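Local atomic coordinates of DNA mismatch repair protein MutL (PDB entry 6LZI), a protein that binds and probably hydrolyses ATP through its Bergerat-fold N-terminal domain as part of the MutL endonuclease of DNA mismatch repair. Residues A[167-179]-A[191-204]. Residues are numbered along the deposited sequence; the frame is centred on the assembly and turned at random.
Sequences IKEYALTNPEVEF and LKKSSLKERVEEVF
Arg199 of helix 196-204 reaches across to Ala171, Pro175 and Val177. Its CB packs on Pro175 CB, and CG and CD slide past the carbonyl oxygen of Ala171. CG is anti to the backbone N, and bends about the CB-CG and CG-CD bonds (chi2 55°, chi3 64°) set the guanidinium against the Asn174-Val177 turn. There NH1 donates to Ala171 O at 3.0 Å, in the guanidinium plane, while NH2 reaches Val177 O at 2.8 Å and Lys192 O of its own segment. Pro175 CA and Leu191 CB lie over opposite faces of the group, and the Phe179 ring, turned 80° to it, offers its edge to NH1. A leucine in place of Arg199 would probably leave the buried carbonyls of Ala171 and Val177 without these donors and the type I turn from Asn174 to Val177 less firmly tied to helix 196-204. The axes of the nearly antiparallel helical segments 167-173 and 196-204 approach to 9.4 Å where the Bergerat ATPase domain passes into the S5-like domain; Phe179 and Leu191 belong to the last hairpin of the ATPase sheet, paired by Leu191 N to Phe179 O at 2.8 Å. Beside the arginine, between the two helices, Leu172 CD2 fits against Val200 and Val203, and its CD1 touches Phe204 CE2 at 3.6 Å. Phe204 and Val200 also pack on strand 260-266 of the second domain. At the solvent side, Lys192 folds alongside Glu178, NZ meeting OE1 from above the carboxylate plane in a 3.0 Å salt bridge, and a water links Glu178 OE2 to Lys193 N.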
# COMPACT_ATOMS: atom_id res chain seq x y z
N ILE A 167 4.08 -0.08 1.29
CA ILE A 167 3.16 0.10 2.43
C ILE A 167 3.39 1.46 3.09
O ILE A 167 2.44 2.14 3.49
CB ILE A 167 3.29 -1.03 3.46
CG1 ILE A 167 2.99 -2.39 2.80
CG2 ILE A 167 2.36 -0.69 4.66
CD1 ILE A 167 1.59 -2.50 2.14
N LYS A 168 4.65 1.92 3.13
CA LYS A 168 4.90 3.28 3.61
C LYS A 168 4.17 4.29 2.77
O LYS A 168 3.60 5.25 3.29
CB LYS A 168 6.41 3.58 3.63
CG LYS A 168 7.11 2.81 4.74
CD LYS A 168 8.63 3.03 4.68
CE LYS A 168 9.27 2.17 5.82
NZ LYS A 168 10.67 2.57 6.10
N GLU A 169 4.16 4.07 1.45
CA GLU A 169 3.52 5.03 0.54
C GLU A 169 2.02 5.10 0.76
O GLU A 169 1.44 6.19 0.79
CB GLU A 169 3.86 4.60 -0.87
CG GLU A 169 3.19 5.28 -2.01
CD GLU A 169 3.81 4.76 -3.31
OE1 GLU A 169 3.16 3.90 -3.96
OE2 GLU A 169 4.95 5.17 -3.62
N TYR A 170 1.37 3.95 0.92
CA TYR A 170 -0.04 3.95 1.30
C TYR A 170 -0.25 4.53 2.71
O TYR A 170 -1.25 5.21 3.00
CB TYR A 170 -0.55 2.51 1.31
CG TYR A 170 -0.88 1.96 -0.03
CD1 TYR A 170 -1.93 2.45 -0.71
CD2 TYR A 170 -0.18 0.88 -0.57
CE1 TYR A 170 -2.29 1.94 -1.91
CE2 TYR A 170 -0.55 0.34 -1.81
CZ TYR A 170 -1.60 0.91 -2.47
OH TYR A 170 -2.07 0.41 -3.67
N ALA A 171 0.66 4.24 3.62
CA ALA A 171 0.42 4.83 4.93
C ALA A 171 0.55 6.35 4.91
O ALA A 171 -0.14 7.04 5.69
CB ALA A 171 1.40 4.35 6.00
N LEU A 172 1.41 6.87 4.04
CA LEU A 172 1.55 8.32 4.00
C LEU A 172 0.33 9.05 3.46
O LEU A 172 0.20 10.26 3.75
CB LEU A 172 2.79 8.69 3.20
CG LEU A 172 4.13 8.43 3.97
CD1 LEU A 172 5.37 8.39 3.02
CD2 LEU A 172 4.41 9.38 5.13
N THR A 173 -0.56 8.41 2.69
CA THR A 173 -1.76 9.08 2.21
C THR A 173 -3.01 8.59 2.89
O THR A 173 -4.10 8.97 2.49
CB THR A 173 -1.92 8.88 0.71
OG1 THR A 173 -1.78 7.50 0.37
CG2 THR A 173 -0.80 9.66 0.06
N ASN A 174 -2.87 7.72 3.87
CA ASN A 174 -4.02 7.17 4.56
C ASN A 174 -3.80 7.21 6.05
O ASN A 174 -3.65 6.16 6.68
CB ASN A 174 -4.26 5.74 4.08
CG ASN A 174 -4.79 5.70 2.67
OD1 ASN A 174 -5.99 5.92 2.46
ND2 ASN A 174 -3.89 5.46 1.68
N PRO A 175 -3.69 8.41 6.63
CA PRO A 175 -3.30 8.46 8.03
C PRO A 175 -4.40 7.98 8.94
O PRO A 175 -4.10 7.65 10.06
CB PRO A 175 -2.96 9.96 8.26
CG PRO A 175 -3.77 10.62 7.31
CD PRO A 175 -3.73 9.77 6.06
N GLU A 176 -5.66 7.91 8.46
CA GLU A 176 -6.79 7.43 9.24
C GLU A 176 -6.81 5.90 9.29
O GLU A 176 -7.62 5.31 10.03
CB GLU A 176 -8.07 7.99 8.65
CG GLU A 176 -8.49 7.35 7.29
CD GLU A 176 -7.83 7.90 6.00
OE1 GLU A 176 -6.84 8.68 6.02
OE2 GLU A 176 -8.35 7.51 4.91
N VAL A 177 -5.88 5.24 8.58
CA VAL A 177 -5.89 3.78 8.43
C VAL A 177 -4.72 3.19 9.19
O VAL A 177 -3.61 3.72 9.14
CB VAL A 177 -5.82 3.37 6.95
CG1 VAL A 177 -5.79 1.81 6.77
CG2 VAL A 177 -7.10 3.94 6.29
N GLU A 178 -4.97 2.09 9.88
CA GLU A 178 -3.87 1.38 10.50
C GLU A 178 -3.25 0.43 9.50
O GLU A 178 -3.96 -0.21 8.74
CB GLU A 178 -4.37 0.64 11.75
CG GLU A 178 -3.30 -0.22 12.44
CD GLU A 178 -3.85 -0.79 13.71
OE1 GLU A 178 -3.36 -1.83 14.16
OE2 GLU A 178 -4.79 -0.18 14.26
N PHE A 179 -1.93 0.36 9.50
CA PHE A 179 -1.23 -0.59 8.65
C PHE A 179 -0.27 -1.41 9.49
O PHE A 179 0.48 -0.87 10.30
CB PHE A 179 -0.40 0.14 7.56
CG PHE A 179 -1.23 0.82 6.56
CD1 PHE A 179 -1.64 0.15 5.41
CD2 PHE A 179 -1.59 2.17 6.73
CE1 PHE A 179 -2.43 0.77 4.48
CE2 PHE A 179 -2.42 2.78 5.82
CZ PHE A 179 -2.82 2.08 4.73
N LEU A 191 1.78 0.94 12.04
CA LEU A 191 1.36 2.34 12.06
C LEU A 191 -0.08 2.43 12.53
O LEU A 191 -0.96 1.88 11.88
CB LEU A 191 1.50 2.94 10.66
CG LEU A 191 2.99 2.94 10.34
CD1 LEU A 191 3.16 3.21 8.88
CD2 LEU A 191 3.69 4.01 11.18
N LYS A 192 -0.33 3.14 13.65
CA LYS A 192 -1.70 3.33 14.10
C LYS A 192 -2.26 4.62 13.54
O LYS A 192 -1.52 5.50 13.07
CB LYS A 192 -1.74 3.34 15.62
CG LYS A 192 -1.03 2.03 16.04
CD LYS A 192 -1.95 0.89 16.01
CE LYS A 192 -1.56 -0.10 17.13
NZ LYS A 192 -2.17 -1.43 16.90
N LYS A 193 -3.57 4.68 13.57
CA LYS A 193 -4.33 5.87 13.14
C LYS A 193 -3.81 7.14 13.82
O LYS A 193 -3.54 7.16 15.04
CB LYS A 193 -5.80 5.60 13.50
CG LYS A 193 -6.76 6.77 13.19
CD LYS A 193 -8.17 6.49 13.81
CE LYS A 193 -9.21 7.63 13.56
NZ LYS A 193 -8.58 8.91 13.04
N SER A 194 -3.66 8.24 13.04
CA SER A 194 -3.17 9.49 13.64
C SER A 194 -3.36 10.64 12.66
O SER A 194 -3.97 10.49 11.60
CB SER A 194 -1.70 9.36 14.04
OG SER A 194 -0.92 9.31 12.85
N SER A 195 -2.87 11.81 13.06
CA SER A 195 -2.93 12.94 12.18
C SER A 195 -1.90 12.71 11.08
O SER A 195 -1.06 11.81 11.17
CB SER A 195 -2.59 14.22 12.92
OG SER A 195 -1.20 14.24 13.19
N LEU A 196 -2.01 13.49 10.04
CA LEU A 196 -1.06 13.32 8.93
C LEU A 196 0.37 13.58 9.40
O LEU A 196 1.29 12.81 9.09
CB LEU A 196 -1.40 14.21 7.73
CG LEU A 196 -0.49 14.16 6.49
CD1 LEU A 196 -0.37 12.78 5.94
CD2 LEU A 196 -0.94 15.15 5.40
N LYS A 197 0.58 14.69 10.13
CA LYS A 197 1.93 15.01 10.59
C LYS A 197 2.48 13.93 11.51
O LYS A 197 3.64 13.55 11.39
CB LYS A 197 1.94 16.39 11.29
CG LYS A 197 3.37 16.84 11.56
CD LYS A 197 3.36 18.22 12.17
CE LYS A 197 4.68 18.86 11.96
NZ LYS A 197 5.30 18.49 13.21
N GLU A 198 1.64 13.40 12.42
CA GLU A 198 2.06 12.27 13.25
C GLU A 198 2.42 11.06 12.40
O GLU A 198 3.40 10.35 12.71
CB GLU A 198 0.97 11.88 14.24
CG GLU A 198 0.84 12.87 15.34
CD GLU A 198 -0.56 12.94 15.91
OE1 GLU A 198 -1.46 12.14 15.51
OE2 GLU A 198 -0.77 13.81 16.79
N ARG A 199 1.66 10.84 11.31
CA ARG A 199 1.88 9.67 10.46
C ARG A 199 3.18 9.82 9.66
O ARG A 199 3.98 8.87 9.57
CB ARG A 199 0.68 9.50 9.53
CG ARG A 199 0.84 8.49 8.38
CD ARG A 199 1.25 7.10 8.91
NE ARG A 199 0.21 6.54 9.76
CZ ARG A 199 -0.85 5.87 9.35
NH1 ARG A 199 -1.15 5.61 8.07
NH2 ARG A 199 -1.63 5.35 10.29
N VAL A 200 3.45 11.02 9.15
CA VAL A 200 4.74 11.26 8.51
C VAL A 200 5.88 10.96 9.46
O VAL A 200 6.88 10.35 9.08
CB VAL A 200 4.81 12.70 7.99
CG1 VAL A 200 6.18 12.97 7.44
CG2 VAL A 200 3.83 12.76 6.85
N GLU A 201 5.76 11.44 10.69
CA GLU A 201 6.87 11.36 11.62
C GLU A 201 7.11 9.92 12.06
O GLU A 201 8.26 9.51 12.22
CB GLU A 201 6.60 12.33 12.75
CG GLU A 201 6.74 13.73 12.21
CD GLU A 201 6.48 14.82 13.20
OE1 GLU A 201 6.80 15.96 12.87
OE2 GLU A 201 6.00 14.53 14.32
N GLU A 202 6.02 9.16 12.26
CA GLU A 202 6.16 7.74 12.59
C GLU A 202 6.86 7.01 11.45
O GLU A 202 7.76 6.19 11.70
CB GLU A 202 4.80 7.11 12.88
CG GLU A 202 4.11 7.61 14.14
CD GLU A 202 4.96 7.43 15.41
OE1 GLU A 202 5.54 6.33 15.64
OE2 GLU A 202 5.06 8.41 16.15
N VAL A 203 6.46 7.30 10.20
CA VAL A 203 7.01 6.60 9.02
C VAL A 203 8.51 6.86 8.90
O VAL A 203 9.30 5.94 8.67
CB VAL A 203 6.28 7.01 7.74
CG1 VAL A 203 7.11 6.58 6.38
CG2 VAL A 203 4.88 6.42 7.68
N PHE A 204 8.91 8.12 8.99
CA PHE A 204 10.31 8.46 8.74
C PHE A 204 11.16 8.55 10.00
O PHE A 204 12.37 8.82 9.88
CB PHE A 204 10.38 9.75 7.93
CG PHE A 204 9.88 9.55 6.52
CD1 PHE A 204 10.60 8.81 5.59
CD2 PHE A 204 8.62 9.99 6.21
CE1 PHE A 204 10.07 8.57 4.31
CE2 PHE A 204 8.05 9.78 4.99
CZ PHE A 204 8.78 9.05 3.99
O HOH W 1 -5.12 2.51 14.79